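Local coordinates for probable thiosulfate sulfurtransferase (Thermus thermophilus, PDB 2EG4), which probably acts as a thiosulfate sulfurtransferase of the rhodanese family, moving sulfur from thiosulfate to an acceptor such as cyanide, and binds a zinc ion, at residues A[67-72]-A[94-99]. Numbering follows the deposited sequence.
Sequences YDEGLT and EGWEPY
In the first rhodanese-like domain of this two-domain chain, the loops that leave two adjacent parallel strands, 64-67 and 89-92, meet through Tyr-67 and Trp-96. The pair illustrates how one indole can join neighbouring loops by both its face and its N-H. Tyr-67, the last residue of its strand, lays CD1 over the centre of the indole, 3.4 Å from Trp-96 CD2, while its CB sits above the five-membered ring in a CH-pi contact. The ring planes meet obliquely, at 41°, and the side chains cross at about a right angle. In Trp-96, CG lies between the backbone N and the carbonyl carbon (chi1 53°), which sets this root of the indole 4.0 Å from Tyr-67 CB. The opposite face of the indole carries Glu-97 CG, so the ring is packed between the two residues. Its nitrogen NE1 donates to Asp-68 O at 2.8 Å; the bond is bent, with an N-H...O angle of 136°, and the donor stands above the carbonyl plane. The bond joins the 94-99 loop to the start of the loop that leads into helix 73-84, where Asp-68 OD1 accepts from Glu-69 N at 2.7 Å and OD2 takes the hydroxyl of the N-cap residue Thr-72 as well as a salt bridge from Arg-74. Beyond the ring, Tyr-67 OH is hydrogen-bonded to Leu-23 N, and Trp-92 of strand 89-92 meets the Trp-96 ring edge-to-face. The contact lies away from the zinc site. At its exposed border two carboxylates converge: Glu-69 OE1 lies 2.5 Å from Glu-97 OE2, a separation at which one of the two acids probably holds a proton, consistent with a raised pKa. The other oxygen, Glu-97 OE1, receives Gly-95 N on its syn lone pair at 2.7 Å.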
loop_
_atom_site.group_PDB
_atom_site.type_symbol
_atom_site.label_atom_id
_atom_site.label_comp_id
_atom_site.label_asym_id
_atom_site.label_seq_id
_atom_site.Cartn_x
_atom_site.Cartn_y
_atom_site.Cartn_z
ATOM N N TYR A 67 5.789 9.950 -5.599
ATOM C CA TYR A 67 4.961 11.137 -5.475
ATOM C C TYR A 67 3.655 11.038 -6.269
ATOM O O TYR A 67 3.564 10.318 -7.261
ATOM C CB TYR A 67 5.756 12.397 -5.898
ATOM C CG TYR A 67 6.091 12.487 -7.377
ATOM C CD1 TYR A 67 5.197 13.065 -8.291
ATOM C CD2 TYR A 67 7.309 12.003 -7.865
ATOM C CE1 TYR A 67 5.512 13.155 -9.657
ATOM C CE2 TYR A 67 7.642 12.097 -9.229
ATOM C CZ TYR A 67 6.736 12.670 -10.116
ATOM O OH TYR A 67 7.061 12.765 -11.453
ATOM N N ASP A 68 2.645 11.764 -5.803
ATOM C CA ASP A 68 1.329 11.795 -6.429
ATOM C C ASP A 68 0.689 13.086 -5.904
ATOM O O ASP A 68 1.261 13.786 -5.052
ATOM C CB ASP A 68 0.516 10.556 -6.015
ATOM C CG ASP A 68 -0.625 10.239 -6.973
ATOM O OD1 ASP A 68 -1.148 11.155 -7.648
ATOM O OD2 ASP A 68 -1.009 9.047 -7.024
ATOM N N GLU A 69 -0.463 13.429 -6.448
ATOM C CA GLU A 69 -1.155 14.639 -6.038
ATOM C C GLU A 69 -2.010 14.278 -4.824
ATOM O O GLU A 69 -3.157 13.827 -4.954
ATOM C CB GLU A 69 -2.000 15.147 -7.200
ATOM C CG GLU A 69 -2.677 16.505 -6.928
ATOM C CD GLU A 69 -1.681 17.513 -6.392
ATOM O OE1 GLU A 69 -0.611 17.678 -7.018
ATOM O OE2 GLU A 69 -1.954 18.134 -5.337
ATOM N N GLY A 70 -1.421 14.470 -3.655
ATOM C CA GLY A 70 -2.105 14.134 -2.418
ATOM C C GLY A 70 -1.787 12.713 -1.991
ATOM O O GLY A 70 -1.132 11.949 -2.717
ATOM N N LEU A 71 -2.268 12.346 -0.806
ATOM C CA LEU A 71 -2.024 11.013 -0.261
ATOM C C LEU A 71 -3.057 10.044 -0.818
ATOM O O LEU A 71 -4.010 9.669 -0.137
ATOM C CB LEU A 71 -2.122 11.063 1.265
ATOM C CG LEU A 71 -1.678 9.806 2.019
ATOM C CD1 LEU A 71 -0.179 9.579 1.933
ATOM C CD2 LEU A 71 -2.095 9.987 3.494
ATOM N N THR A 72 -2.827 9.608 -2.050
ATOM C CA THR A 72 -3.749 8.729 -2.753
ATOM C C THR A 72 -3.571 7.248 -2.434
ATOM O O THR A 72 -2.508 6.812 -1.967
ATOM C CB THR A 72 -3.589 8.916 -4.254
ATOM O OG1 THR A 72 -2.305 8.410 -4.628
ATOM C CG2 THR A 72 -3.652 10.398 -4.628
ATOM N N GLU A 94 2.942 16.663 -1.853
ATOM C CA GLU A 94 2.741 18.062 -2.218
ATOM C C GLU A 94 4.092 18.743 -2.251
ATOM O O GLU A 94 4.944 18.450 -1.416
ATOM C CB GLU A 94 1.825 18.734 -1.184
ATOM C CG GLU A 94 2.472 19.744 -0.256
ATOM C CD GLU A 94 2.776 21.062 -0.949
ATOM O OE1 GLU A 94 1.927 21.531 -1.740
ATOM O OE2 GLU A 94 3.857 21.638 -0.696
ATOM N N GLY A 95 4.294 19.641 -3.214
ATOM C CA GLY A 95 5.558 20.360 -3.286
ATOM C C GLY A 95 6.440 19.994 -4.462
ATOM O O GLY A 95 7.413 20.695 -4.770
ATOM N N TRP A 96 6.099 18.898 -5.135
ATOM C CA TRP A 96 6.852 18.428 -6.289
ATOM C C TRP A 96 6.356 19.031 -7.621
ATOM O O TRP A 96 7.066 18.986 -8.625
ATOM C CB TRP A 96 6.730 16.879 -6.402
ATOM C CG TRP A 96 5.294 16.383 -6.391
ATOM C CD1 TRP A 96 4.579 15.959 -5.307
ATOM C CD2 TRP A 96 4.401 16.310 -7.511
ATOM N NE1 TRP A 96 3.297 15.631 -5.676
ATOM C CE2 TRP A 96 3.162 15.842 -7.026
ATOM C CE3 TRP A 96 4.530 16.599 -8.878
ATOM C CZ2 TRP A 96 2.062 15.660 -7.854
ATOM C CZ3 TRP A 96 3.436 16.413 -9.708
ATOM C CH2 TRP A 96 2.215 15.949 -9.194
ATOM N N GLU A 97 5.141 19.574 -7.610
ATOM C CA GLU A 97 4.484 20.076 -8.811
ATOM C C GLU A 97 5.259 21.091 -9.633
ATOM O O GLU A 97 5.192 21.058 -10.864
ATOM C CB GLU A 97 3.084 20.603 -8.458
ATOM C CG GLU A 97 2.150 19.512 -7.859
ATOM C CD GLU A 97 2.166 19.426 -6.321
ATOM O OE1 GLU A 97 3.113 19.913 -5.674
ATOM O OE2 GLU A 97 1.217 18.845 -5.758
ATOM N N PRO A 98 6.009 21.992 -8.981
ATOM C CA PRO A 98 6.774 22.980 -9.762
ATOM C C PRO A 98 7.864 22.332 -10.617
ATOM O O PRO A 98 8.352 22.930 -11.595
ATOM C CB PRO A 98 7.401 23.863 -8.681
ATOM C CG PRO A 98 6.374 23.823 -7.579
ATOM C CD PRO A 98 6.006 22.339 -7.551
ATOM N N TYR A 99 8.249 21.114 -10.238
ATOM C CA TYR A 99 9.335 20.387 -10.904
ATOM C C TYR A 99 8.898 19.335 -11.910
ATOM O O TYR A 99 9.742 18.629 -12.464
ATOM C CB TYR A 99 10.215 19.731 -9.838
ATOM C CG TYR A 99 10.672 20.713 -8.781
ATOM C CD1 TYR A 99 11.697 21.621 -9.049
ATOM C CD2 TYR A 99 10.006 20.811 -7.565
ATOM C CE1 TYR A 99 12.032 22.609 -8.134
ATOM C CE2 TYR A 99 10.334 21.794 -6.641
ATOM C CZ TYR A 99 11.347 22.693 -6.942
ATOM O OH TYR A 99 11.636 23.706 -6.055
HETATM O O HOH W 1 -0.802 20.745 -3.613
#